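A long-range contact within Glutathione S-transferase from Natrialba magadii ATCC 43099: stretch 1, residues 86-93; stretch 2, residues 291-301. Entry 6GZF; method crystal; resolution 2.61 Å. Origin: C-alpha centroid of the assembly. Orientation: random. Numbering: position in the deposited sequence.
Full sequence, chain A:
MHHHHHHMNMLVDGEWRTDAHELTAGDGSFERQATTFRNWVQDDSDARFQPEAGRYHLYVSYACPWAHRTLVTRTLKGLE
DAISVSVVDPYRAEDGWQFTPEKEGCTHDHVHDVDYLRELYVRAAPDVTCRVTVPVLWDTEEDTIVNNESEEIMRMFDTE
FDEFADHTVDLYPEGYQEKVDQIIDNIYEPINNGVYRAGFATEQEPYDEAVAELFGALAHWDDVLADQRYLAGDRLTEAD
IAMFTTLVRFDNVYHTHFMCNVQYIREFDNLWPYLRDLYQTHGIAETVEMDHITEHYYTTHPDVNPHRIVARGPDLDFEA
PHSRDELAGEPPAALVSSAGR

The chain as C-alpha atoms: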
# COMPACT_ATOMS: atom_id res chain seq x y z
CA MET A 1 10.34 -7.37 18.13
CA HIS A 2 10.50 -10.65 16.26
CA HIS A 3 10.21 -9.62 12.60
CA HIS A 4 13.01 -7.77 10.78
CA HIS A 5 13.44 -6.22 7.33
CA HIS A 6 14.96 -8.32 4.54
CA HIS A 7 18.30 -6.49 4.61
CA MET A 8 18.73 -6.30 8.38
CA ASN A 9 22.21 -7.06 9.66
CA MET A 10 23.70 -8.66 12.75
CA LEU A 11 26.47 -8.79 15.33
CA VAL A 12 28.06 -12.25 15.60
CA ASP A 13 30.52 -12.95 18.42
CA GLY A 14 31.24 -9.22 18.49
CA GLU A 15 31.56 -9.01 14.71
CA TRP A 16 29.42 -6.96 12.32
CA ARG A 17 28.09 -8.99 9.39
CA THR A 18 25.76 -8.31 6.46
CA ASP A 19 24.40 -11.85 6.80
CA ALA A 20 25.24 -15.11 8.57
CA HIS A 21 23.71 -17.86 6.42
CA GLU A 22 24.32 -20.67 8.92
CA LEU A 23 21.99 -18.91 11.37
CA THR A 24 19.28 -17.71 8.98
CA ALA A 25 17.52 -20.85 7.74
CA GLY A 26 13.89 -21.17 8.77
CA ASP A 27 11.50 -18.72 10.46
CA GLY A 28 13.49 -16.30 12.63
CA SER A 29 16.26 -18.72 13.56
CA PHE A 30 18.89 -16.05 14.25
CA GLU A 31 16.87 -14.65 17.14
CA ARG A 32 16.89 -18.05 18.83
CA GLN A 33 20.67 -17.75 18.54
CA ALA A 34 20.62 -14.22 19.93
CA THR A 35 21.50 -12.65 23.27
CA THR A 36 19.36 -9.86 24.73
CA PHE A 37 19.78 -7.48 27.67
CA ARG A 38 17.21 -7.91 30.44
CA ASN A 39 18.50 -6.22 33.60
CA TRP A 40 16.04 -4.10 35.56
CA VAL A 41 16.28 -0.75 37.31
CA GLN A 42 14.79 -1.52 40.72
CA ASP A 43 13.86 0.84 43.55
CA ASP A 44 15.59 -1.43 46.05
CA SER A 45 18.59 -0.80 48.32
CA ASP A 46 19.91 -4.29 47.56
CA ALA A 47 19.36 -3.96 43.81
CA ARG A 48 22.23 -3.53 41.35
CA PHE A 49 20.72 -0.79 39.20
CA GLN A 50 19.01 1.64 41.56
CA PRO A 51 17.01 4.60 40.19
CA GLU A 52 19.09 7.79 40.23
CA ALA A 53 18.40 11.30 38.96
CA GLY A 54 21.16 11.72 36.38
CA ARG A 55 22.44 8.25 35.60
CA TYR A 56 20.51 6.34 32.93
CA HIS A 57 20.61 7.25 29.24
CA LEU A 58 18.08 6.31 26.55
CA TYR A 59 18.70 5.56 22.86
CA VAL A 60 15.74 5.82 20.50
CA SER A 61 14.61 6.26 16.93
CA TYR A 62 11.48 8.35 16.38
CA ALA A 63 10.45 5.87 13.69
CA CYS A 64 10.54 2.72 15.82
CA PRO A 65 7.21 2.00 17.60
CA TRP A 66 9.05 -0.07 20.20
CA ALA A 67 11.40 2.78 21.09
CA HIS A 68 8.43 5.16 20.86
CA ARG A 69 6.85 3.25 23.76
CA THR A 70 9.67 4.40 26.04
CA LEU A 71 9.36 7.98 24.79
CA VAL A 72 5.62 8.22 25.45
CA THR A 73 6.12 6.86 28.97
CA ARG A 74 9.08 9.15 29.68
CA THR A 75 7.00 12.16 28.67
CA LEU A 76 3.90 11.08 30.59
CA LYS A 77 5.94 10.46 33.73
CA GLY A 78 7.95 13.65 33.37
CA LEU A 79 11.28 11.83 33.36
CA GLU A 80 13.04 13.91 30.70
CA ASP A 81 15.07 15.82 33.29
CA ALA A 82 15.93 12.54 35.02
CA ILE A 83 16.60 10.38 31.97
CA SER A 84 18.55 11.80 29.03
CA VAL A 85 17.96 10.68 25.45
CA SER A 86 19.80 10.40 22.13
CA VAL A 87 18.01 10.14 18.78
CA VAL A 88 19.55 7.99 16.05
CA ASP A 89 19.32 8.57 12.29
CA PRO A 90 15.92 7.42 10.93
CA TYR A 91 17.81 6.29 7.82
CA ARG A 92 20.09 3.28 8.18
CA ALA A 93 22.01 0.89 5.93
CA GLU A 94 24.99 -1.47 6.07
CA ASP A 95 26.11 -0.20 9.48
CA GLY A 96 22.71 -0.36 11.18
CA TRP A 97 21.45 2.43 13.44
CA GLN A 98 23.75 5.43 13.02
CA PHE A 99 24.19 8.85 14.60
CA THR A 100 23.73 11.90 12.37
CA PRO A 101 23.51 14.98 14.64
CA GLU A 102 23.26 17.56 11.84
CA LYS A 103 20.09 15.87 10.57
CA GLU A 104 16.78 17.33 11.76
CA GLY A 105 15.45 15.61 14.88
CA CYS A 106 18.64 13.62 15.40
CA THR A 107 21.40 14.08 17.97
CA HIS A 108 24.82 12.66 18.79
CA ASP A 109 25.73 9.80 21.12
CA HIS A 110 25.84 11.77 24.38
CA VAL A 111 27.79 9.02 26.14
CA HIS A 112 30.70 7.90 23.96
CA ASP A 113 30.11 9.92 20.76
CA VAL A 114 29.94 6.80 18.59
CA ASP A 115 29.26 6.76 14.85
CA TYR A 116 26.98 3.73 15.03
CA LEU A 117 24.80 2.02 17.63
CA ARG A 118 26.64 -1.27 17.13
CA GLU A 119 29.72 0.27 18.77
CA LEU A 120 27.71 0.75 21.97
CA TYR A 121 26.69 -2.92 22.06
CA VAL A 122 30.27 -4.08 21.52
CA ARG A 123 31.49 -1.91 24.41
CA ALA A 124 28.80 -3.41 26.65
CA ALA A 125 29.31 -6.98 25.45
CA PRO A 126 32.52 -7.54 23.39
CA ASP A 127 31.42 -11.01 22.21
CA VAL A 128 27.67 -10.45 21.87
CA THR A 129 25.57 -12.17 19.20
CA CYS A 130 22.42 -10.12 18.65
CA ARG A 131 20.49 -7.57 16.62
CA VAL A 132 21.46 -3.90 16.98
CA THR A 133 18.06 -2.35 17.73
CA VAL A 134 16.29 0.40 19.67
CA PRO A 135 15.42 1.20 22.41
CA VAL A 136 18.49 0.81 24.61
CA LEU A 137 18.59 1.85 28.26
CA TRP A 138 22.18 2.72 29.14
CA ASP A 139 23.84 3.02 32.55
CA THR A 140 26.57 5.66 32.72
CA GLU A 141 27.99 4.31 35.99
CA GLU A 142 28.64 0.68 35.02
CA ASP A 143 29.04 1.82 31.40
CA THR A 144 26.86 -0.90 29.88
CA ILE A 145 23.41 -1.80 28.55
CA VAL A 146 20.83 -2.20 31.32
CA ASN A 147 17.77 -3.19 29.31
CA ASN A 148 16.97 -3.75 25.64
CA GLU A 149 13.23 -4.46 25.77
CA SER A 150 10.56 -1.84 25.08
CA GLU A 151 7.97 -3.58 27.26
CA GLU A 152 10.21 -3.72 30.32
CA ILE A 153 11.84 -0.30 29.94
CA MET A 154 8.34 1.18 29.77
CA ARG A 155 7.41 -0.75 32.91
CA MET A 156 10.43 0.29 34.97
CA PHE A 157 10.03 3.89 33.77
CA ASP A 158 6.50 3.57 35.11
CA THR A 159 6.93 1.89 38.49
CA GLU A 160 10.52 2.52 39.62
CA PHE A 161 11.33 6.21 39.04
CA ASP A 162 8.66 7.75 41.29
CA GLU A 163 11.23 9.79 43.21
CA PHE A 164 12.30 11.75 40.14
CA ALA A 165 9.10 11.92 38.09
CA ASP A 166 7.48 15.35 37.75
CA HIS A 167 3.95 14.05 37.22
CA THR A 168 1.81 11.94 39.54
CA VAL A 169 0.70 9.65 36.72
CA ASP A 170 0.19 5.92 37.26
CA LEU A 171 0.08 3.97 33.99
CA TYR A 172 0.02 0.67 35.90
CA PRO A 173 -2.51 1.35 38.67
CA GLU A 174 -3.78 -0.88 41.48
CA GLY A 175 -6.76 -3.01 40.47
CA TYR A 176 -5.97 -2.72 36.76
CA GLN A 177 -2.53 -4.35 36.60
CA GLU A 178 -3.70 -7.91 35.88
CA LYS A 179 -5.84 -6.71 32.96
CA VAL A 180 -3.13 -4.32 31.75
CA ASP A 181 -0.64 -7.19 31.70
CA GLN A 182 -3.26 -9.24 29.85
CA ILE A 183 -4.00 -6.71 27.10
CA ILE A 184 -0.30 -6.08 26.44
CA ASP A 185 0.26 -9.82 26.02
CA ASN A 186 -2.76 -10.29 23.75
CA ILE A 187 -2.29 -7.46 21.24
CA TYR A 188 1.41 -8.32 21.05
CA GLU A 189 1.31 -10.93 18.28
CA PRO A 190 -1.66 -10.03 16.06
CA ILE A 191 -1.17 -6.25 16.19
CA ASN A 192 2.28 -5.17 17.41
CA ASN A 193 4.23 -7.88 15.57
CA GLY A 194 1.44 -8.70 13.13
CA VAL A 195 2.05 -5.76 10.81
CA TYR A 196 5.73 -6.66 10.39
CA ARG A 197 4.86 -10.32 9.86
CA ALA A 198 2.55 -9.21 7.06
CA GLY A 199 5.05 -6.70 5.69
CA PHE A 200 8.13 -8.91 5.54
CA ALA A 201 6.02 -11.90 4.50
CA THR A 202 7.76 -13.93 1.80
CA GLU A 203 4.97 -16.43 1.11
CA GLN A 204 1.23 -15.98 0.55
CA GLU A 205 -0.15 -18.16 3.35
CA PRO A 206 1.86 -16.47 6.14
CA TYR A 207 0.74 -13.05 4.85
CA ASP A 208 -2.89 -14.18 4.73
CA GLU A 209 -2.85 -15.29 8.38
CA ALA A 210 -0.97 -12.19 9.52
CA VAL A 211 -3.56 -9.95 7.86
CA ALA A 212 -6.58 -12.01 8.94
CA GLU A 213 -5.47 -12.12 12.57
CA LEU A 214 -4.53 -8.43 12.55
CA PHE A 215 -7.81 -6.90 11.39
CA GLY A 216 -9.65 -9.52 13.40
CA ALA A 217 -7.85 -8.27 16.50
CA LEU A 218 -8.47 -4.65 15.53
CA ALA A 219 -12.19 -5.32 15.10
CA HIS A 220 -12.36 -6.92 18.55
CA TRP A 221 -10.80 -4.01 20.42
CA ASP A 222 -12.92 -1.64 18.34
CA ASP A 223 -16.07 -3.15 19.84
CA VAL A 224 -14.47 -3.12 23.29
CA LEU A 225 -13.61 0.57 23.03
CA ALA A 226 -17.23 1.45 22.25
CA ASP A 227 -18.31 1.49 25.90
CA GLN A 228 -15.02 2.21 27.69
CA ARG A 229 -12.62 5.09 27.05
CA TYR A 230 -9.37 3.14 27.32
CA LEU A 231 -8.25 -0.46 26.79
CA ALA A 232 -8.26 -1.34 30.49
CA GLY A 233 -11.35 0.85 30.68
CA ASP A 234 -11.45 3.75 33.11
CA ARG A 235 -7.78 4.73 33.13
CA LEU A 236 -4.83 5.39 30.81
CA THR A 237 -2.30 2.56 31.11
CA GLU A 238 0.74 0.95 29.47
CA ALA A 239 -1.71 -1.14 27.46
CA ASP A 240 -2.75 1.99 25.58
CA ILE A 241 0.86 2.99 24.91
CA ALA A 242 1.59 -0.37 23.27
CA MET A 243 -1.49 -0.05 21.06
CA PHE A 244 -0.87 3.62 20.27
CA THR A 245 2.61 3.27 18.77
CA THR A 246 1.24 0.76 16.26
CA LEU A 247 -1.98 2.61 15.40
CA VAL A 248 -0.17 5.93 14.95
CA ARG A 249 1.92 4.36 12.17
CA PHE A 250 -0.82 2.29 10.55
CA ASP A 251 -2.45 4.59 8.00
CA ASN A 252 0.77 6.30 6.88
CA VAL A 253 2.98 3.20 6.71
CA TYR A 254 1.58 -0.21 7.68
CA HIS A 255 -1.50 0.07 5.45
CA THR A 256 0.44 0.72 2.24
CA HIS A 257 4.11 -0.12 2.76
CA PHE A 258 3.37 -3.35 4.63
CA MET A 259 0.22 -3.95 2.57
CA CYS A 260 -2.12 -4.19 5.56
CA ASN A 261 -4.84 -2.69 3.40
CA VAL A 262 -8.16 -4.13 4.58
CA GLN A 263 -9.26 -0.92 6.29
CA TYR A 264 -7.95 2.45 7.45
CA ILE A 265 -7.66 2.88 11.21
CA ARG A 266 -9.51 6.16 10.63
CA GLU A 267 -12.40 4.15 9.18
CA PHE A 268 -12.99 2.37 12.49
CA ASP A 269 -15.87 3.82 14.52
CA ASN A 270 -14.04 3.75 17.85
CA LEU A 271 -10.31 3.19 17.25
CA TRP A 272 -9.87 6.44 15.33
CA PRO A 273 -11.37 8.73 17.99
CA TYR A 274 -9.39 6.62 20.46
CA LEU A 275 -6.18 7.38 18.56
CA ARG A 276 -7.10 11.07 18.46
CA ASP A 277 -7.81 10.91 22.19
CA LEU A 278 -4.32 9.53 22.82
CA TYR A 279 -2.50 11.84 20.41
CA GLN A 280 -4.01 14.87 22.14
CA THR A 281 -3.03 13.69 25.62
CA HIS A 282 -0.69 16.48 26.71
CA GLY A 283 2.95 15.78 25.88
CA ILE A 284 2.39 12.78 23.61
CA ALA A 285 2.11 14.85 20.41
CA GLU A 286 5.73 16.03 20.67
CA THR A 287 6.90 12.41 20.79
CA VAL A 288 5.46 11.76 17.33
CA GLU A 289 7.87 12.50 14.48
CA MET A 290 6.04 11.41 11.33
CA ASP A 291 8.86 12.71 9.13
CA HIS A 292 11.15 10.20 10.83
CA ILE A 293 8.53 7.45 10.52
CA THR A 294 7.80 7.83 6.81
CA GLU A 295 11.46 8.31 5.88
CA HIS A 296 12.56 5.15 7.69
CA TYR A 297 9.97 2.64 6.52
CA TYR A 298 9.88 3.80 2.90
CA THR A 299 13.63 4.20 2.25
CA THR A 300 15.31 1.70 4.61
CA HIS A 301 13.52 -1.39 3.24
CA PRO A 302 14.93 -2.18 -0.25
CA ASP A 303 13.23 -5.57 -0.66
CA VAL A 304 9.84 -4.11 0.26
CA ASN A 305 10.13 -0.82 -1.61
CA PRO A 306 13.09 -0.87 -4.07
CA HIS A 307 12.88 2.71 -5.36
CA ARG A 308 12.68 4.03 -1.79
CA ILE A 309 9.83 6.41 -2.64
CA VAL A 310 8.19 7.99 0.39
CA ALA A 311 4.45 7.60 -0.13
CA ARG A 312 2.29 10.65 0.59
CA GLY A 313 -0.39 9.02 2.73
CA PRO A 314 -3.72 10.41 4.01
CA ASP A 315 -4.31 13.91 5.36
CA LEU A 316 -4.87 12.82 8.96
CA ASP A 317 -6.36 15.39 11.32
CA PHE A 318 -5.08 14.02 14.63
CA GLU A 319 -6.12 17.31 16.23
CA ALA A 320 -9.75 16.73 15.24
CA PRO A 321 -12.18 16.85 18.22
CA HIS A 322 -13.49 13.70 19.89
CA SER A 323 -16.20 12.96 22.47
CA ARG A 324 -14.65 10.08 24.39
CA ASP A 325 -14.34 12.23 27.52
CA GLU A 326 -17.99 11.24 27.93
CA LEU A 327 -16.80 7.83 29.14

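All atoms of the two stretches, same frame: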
# COMPACT_ATOMS: atom_id res chain seq x y z
N SER A 86 19.17 10.14 23.42
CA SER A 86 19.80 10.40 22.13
C SER A 86 18.93 9.84 21.01
O SER A 86 18.35 8.76 21.15
CB SER A 86 21.20 9.79 22.07
OG SER A 86 22.09 10.46 22.95
N VAL A 87 18.83 10.57 19.91
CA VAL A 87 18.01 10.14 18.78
C VAL A 87 18.87 9.76 17.58
O VAL A 87 19.60 10.59 17.04
CB VAL A 87 17.01 11.23 18.36
CG1 VAL A 87 16.15 10.73 17.21
CG2 VAL A 87 16.15 11.63 19.54
N VAL A 88 18.76 8.50 17.17
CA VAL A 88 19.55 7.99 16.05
C VAL A 88 18.94 8.38 14.70
O VAL A 88 17.78 8.78 14.63
CB VAL A 88 19.69 6.46 16.11
CG1 VAL A 88 20.31 6.04 17.43
CG2 VAL A 88 18.34 5.80 15.93
N ASP A 89 19.75 8.27 13.65
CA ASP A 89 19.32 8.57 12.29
C ASP A 89 18.19 7.63 11.86
O ASP A 89 18.34 6.41 11.91
CB ASP A 89 20.52 8.45 11.34
CG ASP A 89 20.26 9.06 9.97
OD1 ASP A 89 19.09 9.27 9.59
OD2 ASP A 89 21.25 9.33 9.25
N PRO A 90 17.05 8.20 11.45
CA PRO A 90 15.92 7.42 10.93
C PRO A 90 16.31 6.59 9.70
O PRO A 90 15.72 5.54 9.47
CB PRO A 90 14.88 8.48 10.57
CG PRO A 90 15.64 9.77 10.48
CD PRO A 90 16.72 9.64 11.51
N TYR A 91 17.29 7.07 8.93
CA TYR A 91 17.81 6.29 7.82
C TYR A 91 18.98 5.43 8.28
O TYR A 91 19.84 5.90 9.02
CB TYR A 91 18.25 7.19 6.66
CG TYR A 91 18.84 6.43 5.49
CD1 TYR A 91 18.03 5.93 4.49
CD2 TYR A 91 20.21 6.21 5.40
CE1 TYR A 91 18.56 5.22 3.42
CE2 TYR A 91 20.75 5.51 4.34
CZ TYR A 91 19.93 5.02 3.35
OH TYR A 91 20.46 4.32 2.29
N ARG A 92 19.00 4.18 7.84
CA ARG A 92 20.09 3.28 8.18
C ARG A 92 20.38 2.32 7.03
O ARG A 92 19.51 2.04 6.20
CB ARG A 92 19.77 2.49 9.45
CG ARG A 92 18.55 1.60 9.33
CD ARG A 92 18.59 0.49 10.36
NE ARG A 92 17.31 -0.18 10.50
CZ ARG A 92 17.02 -1.03 11.48
NH1 ARG A 92 17.94 -1.31 12.40
NH2 ARG A 92 15.83 -1.61 11.55
N ALA A 93 21.61 1.81 6.98
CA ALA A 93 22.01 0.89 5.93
C ALA A 93 22.94 -0.20 6.46
O ALA A 93 22.63 -0.86 7.46
CB ALA A 93 22.67 1.64 4.79
N ASP A 291 7.81 12.56 10.13
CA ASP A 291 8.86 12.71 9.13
C ASP A 291 9.92 11.63 9.29
O ASP A 291 10.44 11.11 8.30
CB ASP A 291 9.50 14.10 9.23
CG ASP A 291 10.40 14.41 8.05
OD1 ASP A 291 10.04 14.04 6.91
OD2 ASP A 291 11.46 15.03 8.26
N HIS A 292 10.23 11.29 10.54
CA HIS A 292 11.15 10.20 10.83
C HIS A 292 10.53 8.85 10.47
O HIS A 292 11.21 7.97 9.94
CB HIS A 292 11.54 10.21 12.31
CG HIS A 292 12.54 11.25 12.67
ND1 HIS A 292 13.82 10.94 13.09
CD2 HIS A 292 12.47 12.60 12.68
CE1 HIS A 292 14.49 12.05 13.34
NE2 HIS A 292 13.69 13.08 13.10
N ILE A 293 9.24 8.71 10.74
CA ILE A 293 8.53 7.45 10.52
C ILE A 293 8.44 7.11 9.04
O ILE A 293 8.80 6.00 8.63
CB ILE A 293 7.11 7.50 11.12
CG1 ILE A 293 7.17 7.58 12.64
CG2 ILE A 293 6.31 6.28 10.69
CD1 ILE A 293 5.82 7.78 13.30
N THR A 294 7.98 8.06 8.24
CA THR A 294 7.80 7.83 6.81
C THR A 294 9.13 7.65 6.09
O THR A 294 9.24 6.86 5.15
CB THR A 294 7.03 8.99 6.14
OG1 THR A 294 7.69 10.23 6.43
CG2 THR A 294 5.60 9.05 6.66
N GLU A 295 10.15 8.39 6.52
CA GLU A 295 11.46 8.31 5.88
C GLU A 295 12.11 6.95 6.12
O GLU A 295 12.74 6.38 5.23
CB GLU A 295 12.38 9.42 6.39
CG GLU A 295 13.74 9.45 5.70
CD GLU A 295 14.70 10.45 6.30
OE1 GLU A 295 14.24 11.31 7.08
OE2 GLU A 295 15.91 10.38 5.99
N HIS A 296 11.96 6.43 7.34
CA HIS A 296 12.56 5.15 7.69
C HIS A 296 11.93 4.00 6.91
O HIS A 296 12.60 3.31 6.16
CB HIS A 296 12.43 4.89 9.19
CG HIS A 296 12.89 3.54 9.62
ND1 HIS A 296 14.22 3.23 9.81
CD2 HIS A 296 12.20 2.40 9.89
CE1 HIS A 296 14.33 1.96 10.18
NE2 HIS A 296 13.11 1.44 10.24
N TYR A 297 10.63 3.81 7.08
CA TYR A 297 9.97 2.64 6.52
C TYR A 297 9.97 2.60 4.99
O TYR A 297 9.96 1.52 4.41
CB TYR A 297 8.54 2.55 7.05
CG TYR A 297 8.47 2.10 8.49
CD1 TYR A 297 8.69 3.00 9.52
CD2 TYR A 297 8.20 0.78 8.81
CE1 TYR A 297 8.63 2.59 10.84
CE2 TYR A 297 8.14 0.36 10.12
CZ TYR A 297 8.36 1.27 11.13
OH TYR A 297 8.30 0.86 12.45
N TYR A 298 9.98 3.76 4.35
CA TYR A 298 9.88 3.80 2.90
C TYR A 298 11.24 3.80 2.18
O TYR A 298 11.30 3.51 0.99
CB TYR A 298 9.06 5.02 2.45
CG TYR A 298 7.57 4.84 2.63
CD1 TYR A 298 6.84 4.05 1.76
CD2 TYR A 298 6.89 5.48 3.66
CE1 TYR A 298 5.47 3.89 1.91
CE2 TYR A 298 5.53 5.32 3.82
CZ TYR A 298 4.82 4.53 2.95
OH TYR A 298 3.46 4.37 3.10
N THR A 299 12.31 4.12 2.89
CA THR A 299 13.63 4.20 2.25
C THR A 299 14.69 3.27 2.85
O THR A 299 15.80 3.19 2.33
CB THR A 299 14.19 5.64 2.30
OG1 THR A 299 14.65 5.94 3.63
CG2 THR A 299 13.13 6.65 1.88
N THR A 300 14.35 2.57 3.93
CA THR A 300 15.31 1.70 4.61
C THR A 300 15.05 0.24 4.24
O THR A 300 15.90 -0.63 4.44
CB THR A 300 15.26 1.94 6.15
OG1 THR A 300 16.12 3.04 6.49
CG2 THR A 300 15.68 0.73 6.97
N HIS A 301 13.89 -0.03 3.64
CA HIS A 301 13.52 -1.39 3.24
C HIS A 301 13.59 -1.57 1.72
O HIS A 301 12.60 -1.33 1.02
CB HIS A 301 12.12 -1.73 3.74
CG HIS A 301 11.97 -1.65 5.23
ND1 HIS A 301 10.75 -1.74 5.85
CD2 HIS A 301 12.89 -1.50 6.21
CE1 HIS A 301 10.92 -1.64 7.16
NE2 HIS A 301 12.21 -1.50 7.40
O HOH W 1 14.80 8.98 14.72

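Two histidines one helical turn apart, His-292 and His-296, reach the same short piece of chain more than 200 residues away, one through a water and the other directly. The direct link is the stronger of the two hydrogen bonds that join the stretches: His-296 ND1 donates to Pro-90 O at 2.8 Å, with an N-H...O angle of 153°. The carbonyl oxygen lies at the edge of the imidazole, near its plane, where the N-H points; a t rotamer (chi1 174°) puts the ring there. One turn earlier, His-292 ND1 lies 2.7 Å from the O atom of water 1, which donates to Val-88 O at 3.0 Å. The water thus carries the helix's reach to a carbonyl that the ring does not touch.

Pro-90 is the centre of the contact, with 108 Å² covered out of 473 Å² buried in all, both sides summed. Its CA-to-CB bond points toward the helix, and its compact ring packs against His-292, Pro-90 CG to His-292 ND1 being 3.4 Å. The same CG lies 4.0 Å from Glu-295 OE1. Val-87 adds a looser contact to the same imidazole, with Val-87 CG1 4.4 Å from His-292 CE1.

At Thr-300, the second hydrogen bond forms: Arg-92 N donates to Thr-300 OG1 at 3.4 Å, a weak bond by its length although its angle is 163°. Threonine offers both a hydroxyl for this backbone N-H and a methyl for the arginine's aliphatic part, with Thr-300 CG2 3.8 Å from Arg-92 CG. The Arg-92 side chain starts sideways, but its end comes nearer the helix, and the extended chi2 to chi4 bring NE to 3.7 Å from His-296 CE1. This is packing of a guanidinium beside an imidazole, with no hydrogen bond between them.

Tyr-91 covers the more open side. Its CB is 4.0 Å from Glu-295 OE2, and Thr-299 OG1 meets the edge of its ring, 3.5 Å from Tyr-91 CD1. That hydroxyl already donates to Glu-295 O at 2.5 Å, within its own helix, so its contact with the tyrosine is one of packing. The loop is braced from within as well: Tyr-91 N donates to Asp-89 OD1 at 2.9 Å. A backbone bond from Thr-300 N to His-296 O, 2.9 Å, ties together the two residues that hydrogen-bond directly to the loop.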